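Local coordinates for protein S-adenosylmethionine-dependent methyltransferase (Clostridium acetobutylicum, PDB 1Y8C) that probably transfers a methyl group from S-adenosylmethionine to an acceptor not yet identified, at residues 180-185 and 191-196; 157-160 and 165-168; 13-18 and 108-113. One frame throughout, in Å; residues are numbered along the deposited sequence.

Interactions 1 and 2 are hairpins of one four-stranded antiparallel sheet, their centres about 9 Å apart and joined where strand 164-173 pairs with strand 176-186: Phe184 N lies 2.7 Å from Phe165 O, a probable hydrogen bond. Interaction 3 sits about 18 Å, centre to centre, from each of the others, and is where the end of helix 3-15 meets the loop after strand 104-107 of the mixed, Rossmann-like sheet, the part that probably binds the cofactor. Helix 3-15 ties all three together. Ile14 CD1 packs 3.5 Å from Phe183 CZ of interaction 1, and Ile14 CG2 lies 3.5 Å from Trp168 CH2 of interaction 2, while neighbouring Arg15 reaches the 108-113 loop.

Interaction 1: 180-185 and 191-196; sequences YISFFV and YKRFDE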
loop_
_atom_site.group_PDB
_atom_site.type_symbol
_atom_site.label_atom_id
_atom_site.label_comp_id
_atom_site.label_asym_id
_atom_site.label_seq_id
_atom_site.Cartn_x
_atom_site.Cartn_y
_atom_site.Cartn_z
ATOM N N TYR A 180 0.892 13.924 -11.966
ATOM C CA TYR A 180 -0.093 14.976 -11.813
ATOM C C TYR A 180 -1.348 14.464 -12.495
ATOM O O TYR A 180 -1.337 14.162 -13.690
ATOM C CB TYR A 180 0.407 16.260 -12.473
ATOM C CG TYR A 180 1.780 16.693 -11.998
ATOM C CD1 TYR A 180 2.923 15.982 -12.370
ATOM C CD2 TYR A 180 1.938 17.812 -11.180
ATOM C CE1 TYR A 180 4.190 16.376 -11.945
ATOM C CE2 TYR A 180 3.203 18.216 -10.749
ATOM C CZ TYR A 180 4.324 17.496 -11.137
ATOM O OH TYR A 180 5.588 17.903 -10.751
ATOM N N ILE A 181 -2.434 14.346 -11.743
ATOM C CA ILE A 181 -3.653 13.826 -12.334
ATOM C C ILE A 181 -4.901 14.606 -11.989
ATOM O O ILE A 181 -5.228 14.782 -10.822
ATOM C CB ILE A 181 -3.916 12.373 -11.907
ATOM C CG1 ILE A 181 -2.653 11.518 -12.069
ATOM C CG2 ILE A 181 -5.042 11.814 -12.733
ATOM C CD1 ILE A 181 -2.854 10.065 -11.670
ATOM N N SER A 182 -5.600 15.046 -13.026
ATOM C CA SER A 182 -6.842 15.781 -12.878
ATOM C C SER A 182 -8.002 14.865 -13.268
ATOM O O SER A 182 -8.088 14.395 -14.414
ATOM C CB SER A 182 -6.852 17.008 -13.789
ATOM O OG SER A 182 -5.863 17.953 -13.389
ATOM N N PHE A 183 -8.875 14.603 -12.304
ATOM C CA PHE A 183 -10.045 13.773 -12.521
ATOM C C PHE A 183 -11.265 14.642 -12.624
ATOM O O PHE A 183 -11.323 15.716 -12.050
ATOM C CB PHE A 183 -10.281 12.806 -11.356
ATOM C CG PHE A 183 -9.392 11.613 -11.364
ATOM C CD1 PHE A 183 -8.195 11.617 -10.653
ATOM C CD2 PHE A 183 -9.732 10.496 -12.117
ATOM C CE1 PHE A 183 -7.346 10.521 -10.690
ATOM C CE2 PHE A 183 -8.897 9.398 -12.165
ATOM C CZ PHE A 183 -7.694 9.405 -11.449
ATOM N N PHE A 184 -12.241 14.158 -13.371
ATOM C CA PHE A 184 -13.516 14.831 -13.528
ATOM C C PHE A 184 -14.494 13.682 -13.450
ATOM O O PHE A 184 -14.516 12.828 -14.328
ATOM C CB PHE A 184 -13.610 15.514 -14.886
ATOM C CG PHE A 184 -12.985 16.867 -14.920
ATOM C CD1 PHE A 184 -11.723 17.055 -15.469
ATOM C CD2 PHE A 184 -13.656 17.964 -14.378
ATOM C CE1 PHE A 184 -11.135 18.319 -15.477
ATOM C CE2 PHE A 184 -13.081 19.230 -14.382
ATOM C CZ PHE A 184 -11.819 19.413 -14.928
ATOM N N VAL A 185 -15.270 13.638 -12.379
ATOM C CA VAL A 185 -16.230 12.563 -12.206
ATOM C C VAL A 185 -17.653 13.045 -12.414
ATOM O O VAL A 185 -18.028 14.122 -11.954
ATOM C CB VAL A 185 -16.129 11.944 -10.808
ATOM C CG1 VAL A 185 -17.083 10.763 -10.695
ATOM C CG2 VAL A 185 -14.695 11.497 -10.540
ATOM N N TYR A 191 -19.988 17.891 -13.263
ATOM C CA TYR A 191 -18.823 17.081 -12.934
ATOM C C TYR A 191 -18.117 17.701 -11.754
ATOM O O TYR A 191 -18.161 18.918 -11.567
ATOM C CB TYR A 191 -17.816 17.036 -14.080
ATOM C CG TYR A 191 -18.175 16.132 -15.216
ATOM C CD1 TYR A 191 -19.126 16.505 -16.159
ATOM C CD2 TYR A 191 -17.549 14.904 -15.361
ATOM C CE1 TYR A 191 -19.442 15.675 -17.223
ATOM C CE2 TYR A 191 -17.857 14.069 -16.416
ATOM C CZ TYR A 191 -18.805 14.459 -17.346
ATOM O OH TYR A 191 -19.114 13.620 -18.386
ATOM N N LYS A 192 -17.461 16.857 -10.966
ATOM C CA LYS A 192 -16.700 17.327 -9.821
ATOM C C LYS A 192 -15.237 17.043 -10.121
ATOM O O LYS A 192 -14.888 15.952 -10.574
ATOM C CB LYS A 192 -17.132 16.619 -8.529
ATOM C CG LYS A 192 -16.428 17.171 -7.284
ATOM C CD LYS A 192 -17.220 16.941 -5.994
ATOM C CE LYS A 192 -17.194 15.481 -5.537
ATOM N NZ LYS A 192 -18.021 15.238 -4.305
ATOM N N ARG A 193 -14.382 18.030 -9.883
ATOM C CA ARG A 193 -12.960 17.867 -10.154
ATOM C C ARG A 193 -12.162 17.281 -8.981
ATOM O O ARG A 193 -12.526 17.450 -7.818
ATOM C CB ARG A 193 -12.375 19.215 -10.585
ATOM C CG ARG A 193 -10.908 19.177 -10.945
ATOM C CD ARG A 193 -10.484 20.424 -11.732
ATOM N NE ARG A 193 -9.085 20.339 -12.150
ATOM C CZ ARG A 193 -8.499 21.165 -13.010
ATOM N NH1 ARG A 193 -9.192 22.153 -13.551
ATOM N NH2 ARG A 193 -7.219 20.998 -13.333
ATOM N N PHE A 194 -11.085 16.572 -9.312
ATOM C CA PHE A 194 -10.195 15.954 -8.333
ATOM C C PHE A 194 -8.751 16.033 -8.806
ATOM O O PHE A 194 -8.347 15.257 -9.661
ATOM C CB PHE A 194 -10.515 14.469 -8.130
ATOM C CG PHE A 194 -11.774 14.202 -7.369
ATOM C CD1 PHE A 194 -13.013 14.294 -7.994
ATOM C CD2 PHE A 194 -11.721 13.840 -6.026
ATOM C CE1 PHE A 194 -14.184 14.021 -7.294
ATOM C CE2 PHE A 194 -12.885 13.567 -5.317
ATOM C CZ PHE A 194 -14.122 13.659 -5.950
ATOM N N ASP A 195 -7.969 16.953 -8.257
ATOM C CA ASP A 195 -6.571 17.062 -8.655
ATOM C C ASP A 195 -5.670 16.276 -7.714
ATOM O O ASP A 195 -5.535 16.640 -6.556
ATOM C CB ASP A 195 -6.128 18.524 -8.661
ATOM C CG ASP A 195 -6.900 19.361 -9.654
ATOM O OD1 ASP A 195 -7.077 18.901 -10.803
ATOM O OD2 ASP A 195 -7.319 20.486 -9.291
ATOM N N GLU A 196 -5.053 15.205 -8.204
ATOM C CA GLU A 196 -4.154 14.401 -7.375
ATOM C C GLU A 196 -2.724 14.562 -7.858
ATOM O O GLU A 196 -2.444 14.469 -9.054
ATOM C CB GLU A 196 -4.524 12.918 -7.435
ATOM C CG GLU A 196 -5.910 12.572 -6.889
ATOM C CD GLU A 196 -5.982 12.544 -5.368
ATOM O OE1 GLU A 196 -5.313 11.682 -4.755
ATOM O OE2 GLU A 196 -6.713 13.380 -4.789
#
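Phe183 and Phe194 face each other as a hydrogen-bonded antiparallel pair, their CB atoms 3.6 Å apart on the side of the sheet that also carries Ile181, Val185, Lys192 and Glu196. Phe194 O lies at the edge of the Phe183 ring, near its plane, and accepts a hydrogen bond from Phe183 N; Phe194 N returns one to Phe183 O. Next along, Val185 CG2 reaches across to Phe194 CD1 at 4.1 Å. The pairs Ile181-Glu196 and Val185-Lys192 add two backbone hydrogen bonds each, so six run between the strands.

The other side is polar and aromatic. Arg193 holds CG anti to its backbone N (chi1 -178°) and stays extended to NE, which lays its aliphatic part over a face of the Phe184 ring, with CD 3.6 Å from Phe184 CZ. Guanidinium and ring planes are inclined by 48°. The same extension carries NE to Asp195 OD1 at 2.8 Å, a salt bridge in the guanidinium plane on the syn side of the oxygen. Ser182 OG donates to that oxygen from its anti side, at 3.0 Å.

Further out, Phe6 of helix 3-15 stacks on Phe194 and meets Phe183 edge-to-face, while Tyr10 and Ile14 also press on Phe183. The two strands, 176-186 and 191-201, form a beta hairpin at one margin of the antiparallel sheet. Its chemistry is thus divided: the phenylalanine side seats helix 3-15, whereas across the sheet two donors on one carboxylate oxygen probably favour a charged Asp195 and link both strands through side chains as well as backbone.

Interaction 2: 157-160 and 165-168; sequences FNYD and FYYW
Tyr166 turns its CG between the backbone N and the carbonyl carbon (chi1 81°), while Tyr159, its hydrogen-bonded partner across the strands, keeps CG anti to the backbone N (chi1 178°). That rotation of Tyr166 swings its ring toward the other strand, and Tyr159 CB comes to rest over its face, 3.4 Å from the ring centroid, in a CH-pi contact. Leaving in the other direction, the Tyr159 ring lies nearly parallel to that of Tyr166, the planes 8° apart, but is displaced along the plane, so that little of one ring lies over the other. Tyr166 OH then arrives at the edge of the Phe157 ring, 3.8 Å from Phe157 CD2.

These residues belong to the beta hairpin of strands 157-161 and 164-173, the first two of the antiparallel sheet, with 157-161 outermost within the chain. Four backbone hydrogen bonds join Phe157 to Trp168 and Tyr159 to Tyr166, the straightest running from Trp168 N to Phe157 O at 2.8 Å, nearly linear at the hydrogen.

On the reverse of the hairpin, the Phe165 ring has Tyr159 O over one face, 3.5 Å from Phe165 CD1, and the carboxylate of Asp160 at its edge, OD2 being 3.6 Å from that same CD1. The CD1 C-H of Phe165 points at this carboxylate oxygen, which is probably mildly favourable. The amide of Asn158 lies almost parallel to the Tyr167 ring, with OD1 3.5 Å from Tyr167 CD1. Back on the tyrosine side, Leu13 of helix 3-15 touches both Tyr159 and Tyr166, and Ile14 rests against Tyr166 and Trp168.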
loop_
_atom_site.group_PDB
_atom_site.type_symbol
_atom_site.label_atom_id
_atom_site.label_comp_id
_atom_site.label_asym_id
_atom_site.label_seq_id
_atom_site.Cartn_x
_atom_site.Cartn_y
_atom_site.Cartn_z
ATOM N N PHE A 157 -1.225 11.037 -20.545
ATOM C CA PHE A 157 -2.309 10.226 -21.090
ATOM C C PHE A 157 -3.699 10.767 -20.757
ATOM O O PHE A 157 -3.931 11.287 -19.659
ATOM C CB PHE A 157 -2.171 8.793 -20.554
ATOM C CG PHE A 157 -3.181 7.820 -21.098
ATOM C CD1 PHE A 157 -3.129 7.412 -22.424
ATOM C CD2 PHE A 157 -4.191 7.313 -20.281
ATOM C CE1 PHE A 157 -4.062 6.509 -22.930
ATOM C CE2 PHE A 157 -5.134 6.407 -20.775
ATOM C CZ PHE A 157 -5.072 6.007 -22.099
ATOM N N ASN A 158 -4.623 10.632 -21.708
ATOM C CA ASN A 158 -6.006 11.085 -21.532
ATOM C C ASN A 158 -6.944 9.883 -21.564
ATOM O O ASN A 158 -6.804 9.000 -22.409
ATOM C CB ASN A 158 -6.392 12.055 -22.651
ATOM C CG ASN A 158 -5.830 13.442 -22.440
ATOM O OD1 ASN A 158 -6.397 14.256 -21.703
ATOM N ND2 ASN A 158 -4.703 13.718 -23.074
ATOM N N TYR A 159 -7.898 9.863 -20.639
ATOM C CA TYR A 159 -8.873 8.782 -20.528
ATOM C C TYR A 159 -10.244 9.414 -20.554
ATOM O O TYR A 159 -10.445 10.461 -19.947
ATOM C CB TYR A 159 -8.693 8.044 -19.201
ATOM C CG TYR A 159 -9.677 6.921 -18.949
ATOM C CD1 TYR A 159 -9.408 5.625 -19.388
ATOM C CD2 TYR A 159 -10.878 7.153 -18.262
ATOM C CE1 TYR A 159 -10.309 4.580 -19.152
ATOM C CE2 TYR A 159 -11.789 6.120 -18.016
ATOM C CZ TYR A 159 -11.496 4.834 -18.468
ATOM O OH TYR A 159 -12.384 3.805 -18.250
ATOM N N ASP A 160 -11.196 8.783 -21.234
ATOM C CA ASP A 160 -12.534 9.348 -21.309
ATOM C C ASP A 160 -13.678 8.348 -21.390
ATOM O O ASP A 160 -14.206 8.116 -22.473
ATOM C CB ASP A 160 -12.628 10.294 -22.513
ATOM C CG ASP A 160 -13.954 11.054 -22.570
ATOM O OD1 ASP A 160 -14.218 11.702 -23.614
ATOM O OD2 ASP A 160 -14.723 11.018 -21.574
ATOM N N PHE A 165 -13.545 11.185 -16.455
ATOM C CA PHE A 165 -12.588 11.756 -17.396
ATOM C C PHE A 165 -11.331 12.165 -16.617
ATOM O O PHE A 165 -11.437 12.764 -15.544
ATOM C CB PHE A 165 -13.187 12.993 -18.071
ATOM C CG PHE A 165 -12.249 13.666 -19.019
ATOM C CD1 PHE A 165 -12.284 13.375 -20.378
ATOM C CD2 PHE A 165 -11.255 14.518 -18.539
ATOM C CE1 PHE A 165 -11.334 13.918 -21.246
ATOM C CE2 PHE A 165 -10.303 15.064 -19.390
ATOM C CZ PHE A 165 -10.340 14.762 -20.748
ATOM N N TYR A 166 -10.151 11.854 -17.149
ATOM C CA TYR A 166 -8.922 12.221 -16.461
ATOM C C TYR A 166 -7.721 12.432 -17.376
ATOM O O TYR A 166 -7.594 11.781 -18.407
ATOM C CB TYR A 166 -8.583 11.178 -15.373
ATOM C CG TYR A 166 -7.886 9.905 -15.832
ATOM C CD1 TYR A 166 -6.593 9.947 -16.357
ATOM C CD2 TYR A 166 -8.506 8.652 -15.703
ATOM C CE1 TYR A 166 -5.924 8.785 -16.740
ATOM C CE2 TYR A 166 -7.844 7.473 -16.086
ATOM C CZ TYR A 166 -6.546 7.550 -16.606
ATOM O OH TYR A 166 -5.852 6.412 -16.992
ATOM N N TYR A 167 -6.856 13.369 -16.995
ATOM C CA TYR A 167 -5.640 13.659 -17.737
ATOM C C TYR A 167 -4.514 13.380 -16.755
ATOM O O TYR A 167 -4.455 13.972 -15.675
ATOM C CB TYR A 167 -5.610 15.115 -18.187
ATOM C CG TYR A 167 -4.288 15.543 -18.761
ATOM C CD1 TYR A 167 -3.615 14.749 -19.687
ATOM C CD2 TYR A 167 -3.715 16.754 -18.400
ATOM C CE1 TYR A 167 -2.404 15.153 -20.242
ATOM C CE2 TYR A 167 -2.503 17.165 -18.947
ATOM C CZ TYR A 167 -1.853 16.358 -19.867
ATOM O OH TYR A 167 -0.653 16.773 -20.407
ATOM N N TRP A 168 -3.623 12.473 -17.130
ATOM C CA TRP A 168 -2.522 12.071 -16.259
ATOM C C TRP A 168 -1.165 12.390 -16.888
ATOM O O TRP A 168 -0.838 11.881 -17.948
ATOM C CB TRP A 168 -2.684 10.565 -15.976
ATOM C CG TRP A 168 -1.573 9.892 -15.220
ATOM C CD1 TRP A 168 -0.449 10.481 -14.710
ATOM C CD2 TRP A 168 -1.463 8.494 -14.920
ATOM N NE1 TRP A 168 0.348 9.543 -14.115
ATOM C CE2 TRP A 168 -0.248 8.319 -14.221
ATOM C CE3 TRP A 168 -2.276 7.381 -15.160
ATOM C CZ2 TRP A 168 0.185 7.054 -13.772
ATOM C CZ3 TRP A 168 -1.845 6.122 -14.711
ATOM C CH2 TRP A 168 -0.630 5.976 -14.022
#

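Interaction 3: 13-18 and 108-113; sequences LIRADV and CLDSTN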
loop_
_atom_site.group_PDB
_atom_site.type_symbol
_atom_site.label_atom_id
_atom_site.label_comp_id
_atom_site.label_asym_id
_atom_site.label_seq_id
_atom_site.Cartn_x
_atom_site.Cartn_y
_atom_site.Cartn_z
ATOM N N LEU A 13 -8.410 2.464 -12.341
ATOM C CA LEU A 13 -7.899 3.106 -13.533
ATOM C C LEU A 13 -6.408 3.429 -13.489
ATOM O O LEU A 13 -5.676 3.136 -14.438
ATOM C CB LEU A 13 -8.709 4.373 -13.828
ATOM C CG LEU A 13 -10.229 4.184 -13.963
ATOM C CD1 LEU A 13 -10.887 5.529 -14.234
ATOM C CD2 LEU A 13 -10.553 3.205 -15.081
ATOM N N ILE A 14 -5.938 4.016 -12.395
ATOM C CA ILE A 14 -4.529 4.372 -12.310
ATOM C C ILE A 14 -3.634 3.177 -11.989
ATOM O O ILE A 14 -2.670 2.911 -12.709
ATOM C CB ILE A 14 -4.305 5.483 -11.266
ATOM C CG1 ILE A 14 -5.316 6.617 -11.483
ATOM C CG2 ILE A 14 -2.896 6.015 -11.380
ATOM C CD1 ILE A 14 -5.338 7.185 -12.895
ATOM N N ARG A 15 -3.950 2.459 -10.912
ATOM C CA ARG A 15 -3.169 1.282 -10.517
ATOM C C ARG A 15 -3.342 0.161 -11.555
ATOM O O ARG A 15 -2.359 -0.391 -12.051
ATOM C CB ARG A 15 -3.604 0.804 -9.121
ATOM C CG ARG A 15 -3.408 1.852 -8.025
ATOM C CD ARG A 15 -2.783 1.252 -6.772
ATOM N NE ARG A 15 -1.855 2.178 -6.125
ATOM C CZ ARG A 15 -2.214 3.254 -5.427
ATOM N NH1 ARG A 15 -3.493 3.553 -5.271
ATOM N NH2 ARG A 15 -1.291 4.039 -4.891
ATOM N N ALA A 16 -4.597 -0.162 -11.867
ATOM C CA ALA A 16 -4.951 -1.173 -12.863
ATOM C C ALA A 16 -4.624 -2.639 -12.564
ATOM O O ALA A 16 -5.167 -3.539 -13.214
ATOM C CB ALA A 16 -4.356 -0.786 -14.228
ATOM N N ASP A 17 -3.742 -2.900 -11.609
ATOM C CA ASP A 17 -3.399 -4.285 -11.306
ATOM C C ASP A 17 -3.707 -4.646 -9.853
ATOM O O ASP A 17 -2.985 -5.416 -9.220
ATOM C CB ASP A 17 -1.916 -4.534 -11.614
ATOM C CG ASP A 17 -0.981 -3.806 -10.652
ATOM O OD1 ASP A 17 -1.262 -2.649 -10.283
ATOM O OD2 ASP A 17 0.047 -4.398 -10.282
ATOM N N VAL A 18 -4.804 -4.107 -9.341
ATOM C CA VAL A 18 -5.195 -4.354 -7.970
ATOM C C VAL A 18 -6.464 -5.176 -7.824
ATOM O O VAL A 18 -7.481 -4.874 -8.437
ATOM C CB VAL A 18 -5.404 -3.029 -7.230
ATOM C CG1 VAL A 18 -5.724 -3.295 -5.773
ATOM C CG2 VAL A 18 -4.172 -2.159 -7.370
ATOM N N CYS A 108 0.326 -2.028 1.655
ATOM C CA CYS A 108 0.151 -2.286 0.232
ATOM C C CYS A 108 -0.073 -1.049 -0.646
ATOM O O CYS A 108 0.125 0.090 -0.205
ATOM C CB CYS A 108 -1.017 -3.264 0.074
ATOM S SG CYS A 108 -0.886 -4.701 1.213
ATOM N N LEU A 109 -0.470 -1.290 -1.898
ATOM C CA LEU A 109 -0.755 -0.228 -2.861
ATOM C C LEU A 109 0.390 0.752 -3.026
ATOM O O LEU A 109 0.188 1.965 -3.008
ATOM C CB LEU A 109 -2.010 0.530 -2.437
ATOM C CG LEU A 109 -3.289 -0.313 -2.378
ATOM C CD1 LEU A 109 -4.427 0.507 -1.801
ATOM C CD2 LEU A 109 -3.630 -0.798 -3.793
ATOM N N ASP A 110 1.589 0.215 -3.199
ATOM C CA ASP A 110 2.802 1.009 -3.377
ATOM C C ASP A 110 2.989 2.190 -2.425
ATOM O O ASP A 110 3.641 3.174 -2.780
ATOM C CB ASP A 110 2.955 1.481 -4.850
ATOM C CG ASP A 110 1.645 1.967 -5.478
ATOM O OD1 ASP A 110 0.799 1.126 -5.835
ATOM O OD2 ASP A 110 1.459 3.191 -5.630
ATOM N N SER A 111 2.458 2.093 -1.207
ATOM C CA SER A 111 2.623 3.197 -0.256
ATOM C C SER A 111 4.085 3.441 0.084
ATOM O O SER A 111 4.512 4.575 0.245
ATOM C CB SER A 111 1.823 2.938 1.017
ATOM O OG SER A 111 0.439 3.149 0.767
ATOM N N THR A 112 4.848 2.366 0.184
ATOM C CA THR A 112 6.265 2.456 0.472
ATOM C C THR A 112 6.986 3.380 -0.523
ATOM O O THR A 112 7.948 4.048 -0.157
ATOM C CB THR A 112 6.908 1.043 0.442
ATOM O OG1 THR A 112 6.338 0.247 1.490
ATOM C CG2 THR A 112 8.426 1.107 0.618
ATOM N N ASN A 113 6.538 3.444 -1.773
ATOM C CA ASN A 113 7.225 4.321 -2.720
ATOM C C ASN A 113 7.063 5.805 -2.411
ATOM O O ASN A 113 7.820 6.615 -2.917
ATOM C CB ASN A 113 6.761 4.077 -4.162
ATOM C CG ASN A 113 7.069 2.683 -4.650
ATOM O OD1 ASN A 113 6.305 1.752 -4.408
ATOM N ND2 ASN A 113 8.200 2.524 -5.333
#
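Arg15, at the end of helix 3-15, meets Asp110 side-on, using two nitrogens for two oxygens. Arg15 NE donates to Asp110 OD1 at 2.9 Å, on the syn side of that oxygen, and Arg15 NH2 donates to Asp110 OD2 at 3.0 Å, approaching from above the carboxylate plane. The two flat groups are not coplanar but 42° apart. Bends at chi2 and chi3 of Arg15 present this edge to the aspartate, while its NH1 is engaged in a salt bridge with Asp11.

Leu109 supplies the apolar half. Its CB sits over the centre of one guanidinium face, 4.0 Å above the plane, and its CD2 touches Arg15 CD at 3.7 Å. From beyond the helix end, Val18 CG1 closes on the same Leu109 CD2 at 3.8 Å.

A type I' beta turn from Cys108 to Ser111, with Leu109 and Asp110 at its centre, both at positive phi, sets the course of the loop; Asp141 accepts a hydrogen bond from Asp110 N. The loop follows the fourth parallel strand of the Rossmann-like sheet, a region that in class I methyltransferases often lines the active site. Behind the carboxylate, Arg237 forms a salt bridge with Asp110 OD1 and another with Asp17. Two arginines thus grip one buried carboxylate, even with Glu200 close by, and tie the N-terminal helix to the loop.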